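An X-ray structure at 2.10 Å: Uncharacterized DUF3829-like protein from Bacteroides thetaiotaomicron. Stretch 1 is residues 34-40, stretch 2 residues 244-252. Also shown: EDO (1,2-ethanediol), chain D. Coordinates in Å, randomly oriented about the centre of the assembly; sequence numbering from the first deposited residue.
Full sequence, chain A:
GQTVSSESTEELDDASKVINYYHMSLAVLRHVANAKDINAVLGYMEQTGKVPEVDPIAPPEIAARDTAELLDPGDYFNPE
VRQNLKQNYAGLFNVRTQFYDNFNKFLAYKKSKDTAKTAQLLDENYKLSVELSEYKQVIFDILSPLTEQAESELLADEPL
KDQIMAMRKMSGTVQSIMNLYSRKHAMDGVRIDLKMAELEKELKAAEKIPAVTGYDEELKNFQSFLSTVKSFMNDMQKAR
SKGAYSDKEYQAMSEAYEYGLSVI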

# COMPACT_ATOMS: atom_id res chain seq x y z
N ASN A 34 -8.95 2.40 1.70
CA ASN A 34 -8.64 1.30 2.61
C ASN A 34 -9.34 0.03 2.10
O ASN A 34 -10.56 0.02 1.92
CB ASN A 34 -9.05 1.66 4.03
CG ASN A 34 -8.86 0.55 5.03
OD1 ASN A 34 -9.83 -0.00 5.55
ND2 ASN A 34 -7.63 0.18 5.29
N ALA A 35 -8.55 -1.02 1.84
CA ALA A 35 -9.05 -2.32 1.34
C ALA A 35 -10.12 -2.93 2.23
O ALA A 35 -11.07 -3.48 1.70
CB ALA A 35 -7.91 -3.28 1.20
N LYS A 36 -9.98 -2.83 3.57
CA LYS A 36 -10.94 -3.37 4.52
C LYS A 36 -12.33 -2.74 4.33
O LYS A 36 -13.33 -3.45 4.40
CB LYS A 36 -10.45 -3.21 5.98
N ASP A 37 -12.40 -1.41 4.04
CA ASP A 37 -13.67 -0.72 3.81
C ASP A 37 -14.27 -1.13 2.46
O ASP A 37 -15.47 -1.40 2.38
CB ASP A 37 -13.50 0.82 3.88
CG ASP A 37 -13.05 1.33 5.24
OD1 ASP A 37 -13.59 0.85 6.27
OD2 ASP A 37 -12.17 2.23 5.28
N ILE A 38 -13.44 -1.17 1.41
CA ILE A 38 -13.86 -1.55 0.06
C ILE A 38 -14.34 -3.03 0.04
O ILE A 38 -15.42 -3.31 -0.48
CB ILE A 38 -12.72 -1.27 -0.96
CG1 ILE A 38 -12.37 0.24 -1.06
CG2 ILE A 38 -13.00 -1.89 -2.33
CD1 ILE A 38 -13.56 1.25 -1.39
N ASN A 39 -13.56 -3.94 0.65
CA ASN A 39 -13.87 -5.37 0.67
C ASN A 39 -15.11 -5.67 1.52
O ASN A 39 -15.86 -6.57 1.14
CB ASN A 39 -12.67 -6.18 1.13
CG ASN A 39 -11.49 -6.11 0.17
OD1 ASN A 39 -11.62 -5.73 -1.01
ND2 ASN A 39 -10.32 -6.47 0.65
N ALA A 40 -15.37 -4.88 2.60
CA ALA A 40 -16.57 -5.02 3.44
C ALA A 40 -17.83 -4.71 2.62
O ALA A 40 -18.84 -5.41 2.74
CB ALA A 40 -16.49 -4.09 4.65
N ALA A 244 -6.79 -17.29 -4.01
CA ALA A 244 -7.87 -16.32 -3.84
C ALA A 244 -7.75 -15.59 -2.52
O ALA A 244 -7.24 -16.14 -1.54
CB ALA A 244 -9.22 -17.01 -3.93
N TYR A 245 -8.24 -14.35 -2.50
CA TYR A 245 -8.29 -13.51 -1.31
C TYR A 245 -9.21 -14.13 -0.28
O TYR A 245 -10.31 -14.60 -0.62
CB TYR A 245 -8.79 -12.11 -1.70
CG TYR A 245 -9.21 -11.26 -0.51
CD1 TYR A 245 -8.30 -10.44 0.15
CD2 TYR A 245 -10.53 -11.27 -0.05
CE1 TYR A 245 -8.69 -9.63 1.22
CE2 TYR A 245 -10.93 -10.48 1.03
CZ TYR A 245 -10.00 -9.67 1.66
OH TYR A 245 -10.38 -8.90 2.73
N SER A 246 -8.78 -14.10 0.97
CA SER A 246 -9.54 -14.59 2.11
C SER A 246 -9.68 -13.44 3.10
O SER A 246 -8.66 -12.84 3.45
CB SER A 246 -8.82 -15.78 2.73
OG SER A 246 -9.29 -16.08 4.02
N ASP A 247 -10.91 -13.14 3.59
CA ASP A 247 -11.06 -12.08 4.60
C ASP A 247 -10.30 -12.48 5.89
O ASP A 247 -9.64 -11.63 6.49
CB ASP A 247 -12.53 -11.77 4.90
CG ASP A 247 -13.17 -10.81 3.91
OD1 ASP A 247 -12.69 -9.65 3.80
OD2 ASP A 247 -14.18 -11.20 3.26
N LYS A 248 -10.34 -13.79 6.24
CA LYS A 248 -9.69 -14.37 7.42
C LYS A 248 -8.16 -14.19 7.34
O LYS A 248 -7.54 -13.81 8.34
CB LYS A 248 -10.06 -15.85 7.58
CG LYS A 248 -9.62 -16.45 8.92
CD LYS A 248 -10.27 -17.80 9.20
N GLU A 249 -7.55 -14.45 6.17
CA GLU A 249 -6.10 -14.32 5.98
C GLU A 249 -5.68 -12.87 6.00
O GLU A 249 -4.67 -12.54 6.61
CB GLU A 249 -5.66 -14.98 4.65
CG GLU A 249 -5.72 -16.50 4.67
CD GLU A 249 -4.49 -17.20 5.19
OE1 GLU A 249 -3.64 -16.54 5.84
OE2 GLU A 249 -4.35 -18.42 4.94
N TYR A 250 -6.45 -12.01 5.35
CA TYR A 250 -6.16 -10.58 5.27
C TYR A 250 -6.26 -9.92 6.65
O TYR A 250 -5.35 -9.17 7.02
CB TYR A 250 -7.06 -9.89 4.26
CG TYR A 250 -6.66 -8.46 4.01
CD1 TYR A 250 -5.39 -8.14 3.54
CD2 TYR A 250 -7.52 -7.41 4.32
CE1 TYR A 250 -4.98 -6.82 3.38
CE2 TYR A 250 -7.13 -6.08 4.15
CZ TYR A 250 -5.86 -5.79 3.68
OH TYR A 250 -5.45 -4.49 3.49
N GLN A 251 -7.33 -10.20 7.40
CA GLN A 251 -7.50 -9.65 8.74
C GLN A 251 -6.33 -10.10 9.64
O GLN A 251 -5.70 -9.25 10.24
CB GLN A 251 -8.86 -10.04 9.35
CG GLN A 251 -10.00 -9.10 8.94
CD GLN A 251 -9.70 -7.64 9.22
OE1 GLN A 251 -9.60 -6.81 8.30
NE2 GLN A 251 -9.48 -7.30 10.49
N ALA A 252 -6.00 -11.40 9.64
CA ALA A 252 -4.90 -11.98 10.42
C ALA A 252 -3.56 -11.32 10.11
O ALA A 252 -2.85 -10.89 11.02
CB ALA A 252 -4.79 -13.47 10.16
C1 EDO D . -14.27 -13.46 -2.45
O1 EDO D . -14.73 -12.60 -3.50
C2 EDO D . -12.85 -13.12 -1.99
O2 EDO D . -11.81 -13.38 -2.96

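Two helices far apart in sequence can pack with their axes well separated, provided that long side chains span the gap. The contact between residues 34-40 and 244-252 illustrates the principle. The helices run nearly antiparallel, at 162°, and their axes come no closer than 12.0 Å, so the backbones do not touch; even in the nearest pairs, Lys-36 CA lies 8.3 Å from Gln-251 CA, and Asn-39 CA lies 8.3 Å from Asp-247 CA. Only 209 Å² is buried, counting both sides, and three residues account for most of it: Asn-39, Tyr-250 and Tyr-245.

Asn-39 covers the most. Its CA-to-CB bond points toward the second stretch, and with chi1 in the m well Asn-39 ND2 lies 3.2 Å from Tyr-245 OH. That amide nitrogen is also hydrogen-bonded elsewhere in the structure. Tyr-245 OH donates to Asp-247 OD1 at 2.7 Å. This bond links the residue before the N-cap to the first turn of the helix, with the hydroxyl beside Asn-39, whose CB is 4.4 Å from Asp-247 OD1.

Tyr-250 bridges the gap one turn earlier along the first helix. Its CA-to-CB bond points toward the first stretch, and with chi1 in the t well its ring reaches Ala-35. Ala-35 CB lies 3.6 Å from Tyr-250 OH and makes an apolar contact with Tyr-250 CZ at 4.1 Å, oblique to the ring. Lys-36 lies well within the contact, its N 4.4 Å from Tyr-250 CE2 and its CB 4.4 Å from Gln-251 OE1; its side chain is not modelled beyond CB.

Each helix start is capped locally. Ser-246 OG accepts from Glu-249 N at 3.2 Å, whereas the equivalent bond from Asp-37 N to Asn-34 OD1, at 3.3 Å, is weak.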